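Local coordinates for TrwG protein (PDB 4NHF), which is a VirB8-family component of a bacterial type IV secretion system, with this soluble domain probably taking part in assembly of the membrane-spanning secretion machinery, at residues Leu54-Tyr59 with Thr168-Asp173. Sequence-based numbering, arbitrary orientation.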
ATOM      1  N   LEU A  54       7.468   3.543  -3.828  1.00 12.79           N
ATOM      2  CA  LEU A  54       6.807   2.298  -4.262  1.00 13.20           C
ATOM      3  C   LEU A  54       5.547   2.567  -5.089  1.00 13.87           C
ATOM      4  O   LEU A  54       5.314   1.860  -6.096  1.00 14.18           O
ATOM      5  CB  LEU A  54       6.425   1.348  -3.134  1.00 13.23           C
ATOM      6  CG  LEU A  54       7.596   0.781  -2.351  1.00 13.51           C
ATOM      7  CD1 LEU A  54       7.084  -0.052  -1.176  1.00 13.92           C
ATOM      8  CD2 LEU A  54       8.513   0.020  -3.278  1.00 13.91           C
ATOM      9  N   ASN A  55       4.767   3.575  -4.729  1.00 13.79           N
ATOM     10  CA  ASN A  55       3.592   3.883  -5.554  1.00 14.48           C
ATOM     11  C   ASN A  55       3.920   4.653  -6.835  1.00 14.76           C
ATOM     12  O   ASN A  55       3.341   4.398  -7.892  1.00 14.59           O
ATOM     13  CB  ASN A  55       2.547   4.631  -4.762  1.00 14.41           C
ATOM     14  CG  ASN A  55       1.721   3.691  -3.914  1.00 15.19           C
ATOM     15  OD1 ASN A  55       0.737   3.097  -4.395  1.00 15.90           O
ATOM     16  ND2 ASN A  55       2.109   3.542  -2.651  1.00 15.22           N
ATOM     17  N   ARG A  56       4.802   5.638  -6.719  1.00 14.31           N
ATOM     18  CA  ARG A  56       5.063   6.444  -7.884  1.00 14.57           C
ATOM     19  C   ARG A  56       5.844   5.691  -8.995  1.00 14.87           C
ATOM     20  O   ARG A  56       5.626   5.960 -10.159  1.00 14.70           O
ATOM     21  CB  ARG A  56       5.758   7.733  -7.476  1.00 14.43           C
ATOM     22  CG  ARG A  56       6.203   8.587  -8.640  1.00 15.10           C
ATOM     23  CD  ARG A  56       6.608   9.973  -8.168  1.00 15.32           C
ATOM     24  NE  ARG A  56       7.060  10.776  -9.310  1.00 16.11           N
ATOM     25  CZ  ARG A  56       7.097  12.101  -9.407  1.00 16.35           C
ATOM     26  NH1 ARG A  56       6.661  12.906  -8.448  1.00 16.28           N
ATOM     27  NH2 ARG A  56       7.550  12.637 -10.536  1.00 16.84           N
ATOM     28  N   GLU A  57       6.766   4.812  -8.623  1.00 14.72           N
ATOM     29  CA  GLU A  57       7.687   4.241  -9.588  1.00 15.71           C
ATOM     30  C   GLU A  57       7.209   2.905 -10.102  1.00 15.73           C
ATOM     31  O   GLU A  57       7.690   2.442 -11.103  1.00 16.48           O
ATOM     32  CB  GLU A  57       9.105   4.131  -8.980  1.00 16.08           C
ATOM     33  CG  GLU A  57       9.740   5.485  -8.621  1.00 15.87           C
ATOM     34  CD  GLU A  57      10.037   6.385  -9.806  1.00 16.89           C
ATOM     35  OE1 GLU A  57      10.106   5.929 -10.950  1.00 17.15           O
ATOM     36  OE2 GLU A  57      10.200   7.587  -9.584  1.00 18.01           O
ATOM     37  N   ASN A  58       6.229   2.299  -9.426  1.00 15.57           N
ATOM     38  CA  ASN A  58       5.621   1.011  -9.850  1.00 15.90           C
ATOM     39  C   ASN A  58       4.788   1.212 -11.123  1.00 16.53           C
ATOM     40  O   ASN A  58       4.197   2.267 -11.287  1.00 16.35           O
ATOM     41  CB  ASN A  58       4.688   0.510  -8.734  1.00 15.96           C
ATOM     42  CG  ASN A  58       4.194  -0.928  -8.962  1.00 16.59           C
ATOM     43  OD1 ASN A  58       4.987  -1.845  -9.200  1.00 17.43           O
ATOM     44  ND2 ASN A  58       2.915  -1.115  -8.894  1.00 16.51           N
ATOM     45  N   TYR A  59       4.716   0.216 -12.024  1.00 17.08           N
ATOM     46  CA  TYR A  59       3.671   0.229 -13.051  1.00 17.92           C
ATOM     47  C   TYR A  59       3.063  -1.152 -13.081  1.00 18.24           C
ATOM     48  O   TYR A  59       3.808  -2.118 -13.254  1.00 18.11           O
ATOM     49  CB  TYR A  59       4.186   0.568 -14.475  1.00 18.79           C
ATOM     50  CG  TYR A  59       3.039   0.564 -15.412  1.00 19.64           C
ATOM     51  CD1 TYR A  59       2.158   1.632 -15.458  1.00 19.68           C
ATOM     52  CD2 TYR A  59       2.746  -0.550 -16.152  1.00 20.73           C
ATOM     53  CE1 TYR A  59       1.042   1.586 -16.245  1.00 20.84           C
ATOM     54  CE2 TYR A  59       1.652  -0.598 -16.958  1.00 21.76           C
ATOM     55  CZ  TYR A  59       0.803   0.482 -17.030  1.00 21.66           C
ATOM     56  OH  TYR A  59      -0.291   0.406 -17.891  1.00 22.65           O
ATOM     57  N   THR A 168       7.193  17.702  -1.507  1.00 17.34           N
ATOM     58  CA  THR A 168       7.252  19.052  -2.081  1.00 18.72           C
ATOM     59  C   THR A 168       8.203  19.212  -3.245  1.00 19.26           C
ATOM     60  O   THR A 168       8.141  20.212  -3.949  1.00 19.77           O
ATOM     61  CB  THR A 168       7.632  20.055  -0.980  1.00 19.48           C
ATOM     62  OG1 THR A 168       8.837  19.587  -0.341  1.00 19.30           O
ATOM     63  CG2 THR A 168       6.504  20.069   0.025  1.00 19.36           C
ATOM     64  N   SER A 169       9.142  18.276  -3.368  1.00 19.30           N
ATOM     65  CA  SER A 169       9.964  18.143  -4.595  1.00 20.32           C
ATOM     66  C   SER A 169      10.372  16.697  -4.792  1.00 18.85           C
ATOM     67  O   SER A 169      10.527  15.908  -3.825  1.00 19.18           O
ATOM     68  CB  SER A 169      11.188  19.089  -4.569  1.00 21.98           C
ATOM     69  OG  SER A 169      12.041  18.717  -3.531  1.00 23.00           O
ATOM     70  N   TYR A 170      10.490  16.313  -6.027  1.00 18.43           N
ATOM     71  CA  TYR A 170      10.819  14.950  -6.349  1.00 17.13           C
ATOM     72  C   TYR A 170      11.407  14.886  -7.724  1.00 17.64           C
ATOM     73  O   TYR A 170      10.818  15.413  -8.674  1.00 18.27           O
ATOM     74  CB  TYR A 170       9.590  14.045  -6.241  1.00 16.05           C
ATOM     75  CG  TYR A 170       9.872  12.569  -6.495  1.00 15.24           C
ATOM     76  CD1 TYR A 170      10.016  12.066  -7.806  1.00 15.28           C
ATOM     77  CD2 TYR A 170      10.027  11.689  -5.442  1.00 14.69           C
ATOM     78  CE1 TYR A 170      10.219  10.693  -8.030  1.00 14.97           C
ATOM     79  CE2 TYR A 170      10.254  10.351  -5.642  1.00 14.46           C
ATOM     80  CZ  TYR A 170      10.378   9.847  -6.933  1.00 14.51           C
ATOM     81  OH  TYR A 170      10.597   8.512  -7.063  1.00 14.44           O
ATOM     82  N   ARG A 171      12.587  14.285  -7.813  1.00 18.06           N
ATOM     83  CA  ARG A 171      13.156  13.893  -9.101  0.60 18.88           C
ATOM     84  C   ARG A 171      13.913  12.594  -8.928  1.00 18.59           C
ATOM     85  O   ARG A 171      14.539  12.332  -7.893  1.00 18.47           O
ATOM     86  CB  ARG A 171      14.060  14.972  -9.736  0.60 20.25           C
ATOM     87  CG  ARG A 171      15.214  15.402  -8.863  0.60 20.96           C
ATOM     88  CD  ARG A 171      16.026  16.506  -9.498  0.60 22.29           C
ATOM     89  NE  ARG A 171      16.781  16.041 -10.651  0.60 22.86           N
ATOM     90  CZ  ARG A 171      17.458  16.829 -11.481  0.60 24.56           C
ATOM     91  NH1 ARG A 171      17.528  18.148 -11.276  0.60 25.66           N
ATOM     92  NH2 ARG A 171      18.110  16.299 -12.514  0.60 25.12           N
ATOM     93  N   SER A 172      13.808  11.755  -9.944  0.50 18.37           N
ATOM     94  CA  SER A 172      14.475  10.473  -9.990  0.50 18.46           C
ATOM     95  C   SER A 172      15.464  10.515 -11.157  0.50 19.44           C
ATOM     96  O   SER A 172      15.107  10.913 -12.249  0.50 19.37           O
ATOM     97  CB  SER A 172      13.447   9.359 -10.189  0.50 17.97           C
ATOM     98  OG  SER A 172      14.041   8.190 -10.710  0.50 18.07           O
ATOM     99  N   ASP A 173      16.703  10.119 -10.896  1.00 20.12           N
ATOM    100  CA  ASP A 173      17.822  10.276 -11.830  1.00 21.57           C
ATOM    101  C   ASP A 173      18.607   8.963 -11.814  1.00 22.00           C
ATOM    102  O   ASP A 173      18.659   8.315 -10.758  1.00 20.33           O
ATOM    103  CB  ASP A 173      18.758  11.382 -11.342  1.00 23.07           C
ATOM    104  CG  ASP A 173      18.097  12.718 -11.328  1.00 23.71           C
ATOM    105  OD1 ASP A 173      17.913  13.247 -12.413  1.00 24.64           O
ATOM    106  OD2 ASP A 173      17.754  13.239 -10.229  1.00 24.24           O
TER
HETATM  107  O   HOH W   1       8.068  15.281  -9.307  1.00 15.57           O
HETATM  108  O   HOH W   2      12.265   6.563 -12.179  1.00 20.90           O
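The C-terminal turn of helix 42-57 stands off from strand 165-174, outermost in this chain's sheet, with the CA atoms of E57 and S172 9.2 Å apart, so R56, E57, Y170 and S172 meet through side chains. This is the helix-on-curved-sheet packing of the NTF2-like fold of VirB8 proteins, where the long N-terminal helix lies against a four-stranded antiparallel sheet. The side chains of R56 and Y170 overlap head to tail. With CG anti to the backbone N (chi1 174°) and the chain extended as far as NE, R56 reaches along the ring: CD makes a CH-pi contact over one face, 4.0 Å from the ring centroid, and Y170 CD1 sits over the centre of the guanidinium, 3.3 Å from R56 CZ. The guanidinium and ring planes are inclined by 24°, consistent with the guanidinium lying over the ring face. The guanidinium is also held by polar partners: NH1 bonds to Y52 OH and donates to a water that in turn donates to Y170 O, tying the arginine to the strand backbone. Y52 meets the Y170 ring edge-to-face. E57 approaches the same ring at its edge, its chain bent at chi2, with the carboxylate turned only 20° from the ring plane. E57 OE1 accepts from a second water; in one of two S172 conformers, S172 OG bonds this water and also Q140 NE2 of the adjacent strand. The other carboxylate oxygen, E57 OE2, accepts a hydrogen bond from Y170 OH on its anti lone pair, with OH and OE2 2.7 Å apart.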